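Local coordinates for CRISPR-associated endonuclease Cas12b (Alicyclobacillus acidoterrestris, PDB 5U31), which uses a guide RNA to recognise PAM-flanked target DNA and cleaves it with a metal-dependent RuvC nuclease domain, at residues His417-Lys423 against Asp436-Ile442. The protein carries 3 engineered substitutions. Sequence-based numbering, arbitrary orientation.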
ATOM      1  N   HIS A 417     -35.518  -8.398   4.159  1.00 60.27           N
ATOM      2  CA  HIS A 417     -35.452  -8.421   2.709  1.00 51.23           C
ATOM      3  C   HIS A 417     -35.262  -9.852   2.218  1.00 45.37           C
ATOM      4  O   HIS A 417     -35.134 -10.800   2.998  1.00 44.14           O
ATOM      5  CB  HIS A 417     -34.334  -7.509   2.215  1.00 42.58           C
ATOM      6  CG  HIS A 417     -34.329  -6.161   2.864  1.00 44.91           C
ATOM      7  ND1 HIS A 417     -35.333  -5.239   2.669  1.00 39.15           N
ATOM      8  CD2 HIS A 417     -33.447  -5.584   3.714  1.00 46.01           C
ATOM      9  CE1 HIS A 417     -35.067  -4.149   3.365  1.00 46.62           C
ATOM     10  NE2 HIS A 417     -33.928  -4.333   4.009  1.00 48.84           N
ATOM     11  N   ALA A 418     -35.245 -10.008   0.899  1.00 37.94           N
ATOM     12  CA  ALA A 418     -35.095 -11.316   0.286  1.00 39.71           C
ATOM     13  C   ALA A 418     -34.497 -11.143  -1.097  1.00 38.62           C
ATOM     14  O   ALA A 418     -34.498 -10.051  -1.668  1.00 36.51           O
ATOM     15  CB  ALA A 418     -36.432 -12.059   0.187  1.00 38.59           C
ATOM     16  N   ILE A 419     -33.987 -12.244  -1.628  1.00 37.96           N
ATOM     17  CA  ILE A 419     -33.489 -12.299  -2.993  1.00 38.78           C
ATOM     18  C   ILE A 419     -34.180 -13.454  -3.690  1.00 35.53           C
ATOM     19  O   ILE A 419     -34.239 -14.563  -3.149  1.00 35.73           O
ATOM     20  CB  ILE A 419     -31.960 -12.461  -3.038  1.00 36.67           C
ATOM     21  CG1 ILE A 419     -31.302 -11.085  -3.047  1.00 43.88           C
ATOM     22  CG2 ILE A 419     -31.544 -13.255  -4.257  1.00 33.72           C
ATOM     23  CD1 ILE A 419     -30.117 -10.986  -2.149  1.00 51.70           C
ATOM     24  N   ARG A 420     -34.723 -13.193  -4.872  1.00 35.55           N
ATOM     25  CA  ARG A 420     -35.345 -14.231  -5.680  1.00 38.53           C
ATOM     26  C   ARG A 420     -34.378 -14.613  -6.793  1.00 38.85           C
ATOM     27  O   ARG A 420     -34.133 -13.820  -7.707  1.00 37.96           O
ATOM     28  CB  ARG A 420     -36.678 -13.762  -6.252  1.00 36.52           C
ATOM     29  CG  ARG A 420     -37.488 -14.879  -6.863  1.00 36.92           C
ATOM     30  CD  ARG A 420     -38.513 -14.343  -7.837  1.00 37.47           C
ATOM     31  NE  ARG A 420     -39.383 -13.339  -7.234  1.00 42.12           N
ATOM     32  CZ  ARG A 420     -40.364 -13.614  -6.383  1.00 44.07           C
ATOM     33  NH1 ARG A 420     -40.602 -14.867  -6.022  1.00 59.32           N
ATOM     34  NH2 ARG A 420     -41.104 -12.634  -5.887  1.00 40.13           N
ATOM     35  N   PHE A 421     -33.823 -15.817  -6.710  1.00 34.47           N
ATOM     36  CA  PHE A 421     -33.039 -16.360  -7.810  1.00 37.26           C
ATOM     37  C   PHE A 421     -33.994 -16.959  -8.835  1.00 39.78           C
ATOM     38  O   PHE A 421     -34.739 -17.893  -8.522  1.00 42.81           O
ATOM     39  CB  PHE A 421     -32.054 -17.413  -7.306  1.00 38.57           C
ATOM     40  CG  PHE A 421     -31.076 -16.897  -6.286  1.00 40.05           C
ATOM     41  CD1 PHE A 421     -29.841 -16.398  -6.677  1.00 41.54           C
ATOM     42  CD2 PHE A 421     -31.383 -16.922  -4.936  1.00 37.37           C
ATOM     43  CE1 PHE A 421     -28.937 -15.929  -5.743  1.00 31.96           C
ATOM     44  CE2 PHE A 421     -30.477 -16.455  -3.994  1.00 46.04           C
ATOM     45  CZ  PHE A 421     -29.255 -15.956  -4.399  1.00 32.49           C
ATOM     46  N   HIS A 422     -33.981 -16.422 -10.056  1.00 33.84           N
ATOM     47  CA  HIS A 422     -34.917 -16.901 -11.070  1.00 34.25           C
ATOM     48  C   HIS A 422     -34.552 -18.290 -11.577  1.00 33.96           C
ATOM     49  O   HIS A 422     -35.419 -19.005 -12.086  1.00 34.45           O
ATOM     50  CB  HIS A 422     -34.987 -15.902 -12.219  1.00 40.21           C
ATOM     51  CG  HIS A 422     -35.472 -14.555 -11.796  1.00 37.21           C
ATOM     52  ND1 HIS A 422     -36.811 -14.244 -11.703  1.00 46.90           N
ATOM     53  CD2 HIS A 422     -34.799 -13.451 -11.404  1.00 40.61           C
ATOM     54  CE1 HIS A 422     -36.942 -12.998 -11.288  1.00 35.73           C
ATOM     55  NE2 HIS A 422     -35.736 -12.494 -11.102  1.00 36.48           N
ATOM     56  N   LYS A 423     -33.290 -18.680 -11.461  1.00 33.23           N
ATOM     57  CA  LYS A 423     -32.868 -20.045 -11.722  1.00 33.02           C
ATOM     58  C   LYS A 423     -31.819 -20.407 -10.687  1.00 41.32           C
ATOM     59  O   LYS A 423     -30.997 -19.568 -10.315  1.00 34.53           O
ATOM     60  CB  LYS A 423     -32.297 -20.223 -13.135  1.00 32.49           C
ATOM     61  CG  LYS A 423     -33.333 -20.245 -14.238  1.00 32.93           C
ATOM     62  CD  LYS A 423     -32.727 -20.743 -15.538  1.00 45.67           C
ATOM     63  CE  LYS A 423     -31.573 -19.859 -15.996  1.00 37.57           C
ATOM     64  NZ  LYS A 423     -31.088 -20.260 -17.342  1.00 31.45           N
ATOM     65  N   ASP A 436     -36.595 -23.232 -10.687  1.00 40.08           N
ATOM     66  CA  ASP A 436     -36.940 -21.858 -11.015  1.00 35.84           C
ATOM     67  C   ASP A 436     -37.448 -21.126  -9.782  1.00 36.39           C
ATOM     68  O   ASP A 436     -38.008 -21.735  -8.864  1.00 63.03           O
ATOM     69  CB  ASP A 436     -38.014 -21.800 -12.111  1.00 49.77           C
ATOM     70  CG  ASP A 436     -37.475 -22.159 -13.478  1.00 72.11           C
ATOM     71  OD1 ASP A 436     -37.370 -23.366 -13.782  1.00 85.07           O
ATOM     72  OD2 ASP A 436     -37.159 -21.232 -14.250  1.00 83.40           O
ATOM     73  N   ASP A 437     -37.233 -19.812  -9.771  1.00 36.15           N
ATOM     74  CA  ASP A 437     -37.955 -18.884  -8.904  1.00 36.95           C
ATOM     75  C   ASP A 437     -37.869 -19.304  -7.433  1.00 37.14           C
ATOM     76  O   ASP A 437     -38.854 -19.670  -6.794  1.00 59.75           O
ATOM     77  CB  ASP A 437     -39.410 -18.776  -9.375  1.00 64.73           C
ATOM     78  CG  ASP A 437     -39.821 -17.350  -9.677  1.00 83.51           C
ATOM     79  OD1 ASP A 437     -40.413 -16.706  -8.786  1.00 91.50           O
ATOM     80  OD2 ASP A 437     -39.542 -16.871 -10.798  1.00 84.54           O
ATOM     81  N   VAL A 438     -36.646 -19.230  -6.915  1.00 40.74           N
ATOM     82  CA  VAL A 438     -36.339 -19.575  -5.531  1.00 36.64           C
ATOM     83  C   VAL A 438     -36.116 -18.285  -4.755  1.00 41.54           C
ATOM     84  O   VAL A 438     -35.189 -17.523  -5.059  1.00 41.84           O
ATOM     85  CB  VAL A 438     -35.104 -20.479  -5.440  1.00 35.93           C
ATOM     86  CG1 VAL A 438     -34.771 -20.765  -3.990  1.00 36.22           C
ATOM     87  CG2 VAL A 438     -35.334 -21.759  -6.208  1.00 39.77           C
ATOM     88  N   THR A 439     -36.946 -18.051  -3.741  1.00 42.06           N
ATOM     89  CA  THR A 439     -36.867 -16.849  -2.916  1.00 41.04           C
ATOM     90  C   THR A 439     -36.144 -17.162  -1.611  1.00 39.88           C
ATOM     91  O   THR A 439     -36.575 -18.036  -0.852  1.00 40.99           O
ATOM     92  CB  THR A 439     -38.257 -16.298  -2.615  1.00 38.79           C
ATOM     93  OG1 THR A 439     -38.936 -16.018  -3.844  1.00 41.35           O
ATOM     94  CG2 THR A 439     -38.136 -15.026  -1.798  1.00 38.96           C
ATOM     95  N   VAL A 440     -35.075 -16.425  -1.335  1.00 36.97           N
ATOM     96  CA  VAL A 440     -34.206 -16.686  -0.196  1.00 36.85           C
ATOM     97  C   VAL A 440     -34.164 -15.449   0.697  1.00 37.10           C
ATOM     98  O   VAL A 440     -33.799 -14.365   0.234  1.00 39.53           O
ATOM     99  CB  VAL A 440     -32.791 -17.078  -0.649  1.00 42.82           C
ATOM    100  CG1 VAL A 440     -31.849 -17.124   0.533  1.00 53.07           C
ATOM    101  CG2 VAL A 440     -32.827 -18.417  -1.371  1.00 35.68           C
ATOM    102  N   PRO A 441     -34.541 -15.548   1.970  1.00 37.89           N
ATOM    103  CA  PRO A 441     -34.406 -14.399   2.867  1.00 38.13           C
ATOM    104  C   PRO A 441     -32.951 -14.073   3.157  1.00 38.10           C
ATOM    105  O   PRO A 441     -32.059 -14.923   3.103  1.00 42.08           O
ATOM    106  CB  PRO A 441     -35.134 -14.850   4.141  1.00 39.23           C
ATOM    107  CG  PRO A 441     -35.171 -16.330   4.059  1.00 39.32           C
ATOM    108  CD  PRO A 441     -35.324 -16.622   2.599  1.00 38.77           C
ATOM    109  N   ILE A 442     -32.729 -12.805   3.486  1.00 37.24           N
ATOM    110  CA  ILE A 442     -31.411 -12.274   3.801  1.00 36.54           C
ATOM    111  C   ILE A 442     -31.319 -12.037   5.300  1.00 42.33           C
ATOM    112  O   ILE A 442     -32.260 -11.516   5.912  1.00 51.97           O
ATOM    113  CB  ILE A 442     -31.153 -10.963   3.041  1.00 36.05           C
ATOM    114  CG1 ILE A 442     -31.280 -11.184   1.538  1.00 35.53           C
ATOM    115  CG2 ILE A 442     -29.803 -10.387   3.414  1.00 35.48           C
ATOM    116  CD1 ILE A 442     -31.568  -9.912   0.797  1.00 37.67           C
TER
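Ile419 and Val440 exchange two backbone hydrogen bonds at the middle of an antiparallel strand pair in the WED-II domain, Ile419 N to Val440 O at 2.8 Å and Val440 N to Ile419 O at 2.7 Å. Two residues along, Phe421 and Val438 form the next hydrogen-bonded pair. There the ladder slips into a G1 beta bulge: Asp437, with positive phi, and Val438 both face Phe421, and Asp437 N bonds to His422 O.

The bulged Asp437 is also the residue that reaches Arg420. Although the first bond of the Asp437 side chain heads away from the partner strand, its carboxylate swings back to the Arg420 side chain, OD1 lying 3.2 Å from Arg420 CD. Arg420 leaves the sheet with CG anti to its backbone N (chi1 -169°) and folds at chi3 (-55°), which brings NH1 beside Thr439 OG1. NH1 and Asp437 OD1, 3.3 Å apart, form a salt bridge in which the hydrogen bond is weak, the two planes 31° apart; Thr439 OG1 is close as well, but poorly angled for a bond. This face also carries Ala418, whose CB meets Thr439 CG2.

The opposite face is apolar. Val440 CG2 sits at the edge of the Phe421 ring, 4.0 Å from CE2, while Ile419 CG2 lies above one face of that ring, offset toward the rim, and Phe395 packs edge-to-face with it. Strand 405-408 completes the small sheet on the far side of 418-421, and Val9 of strand 3-10, which overlaps the guide-RNA-binding residues, touches both Ile419 and Ile442. At this end the two isoleucines meet through their terminal methyls, Ile419 CD1 lying 3.5 Å from Ile442 CD1.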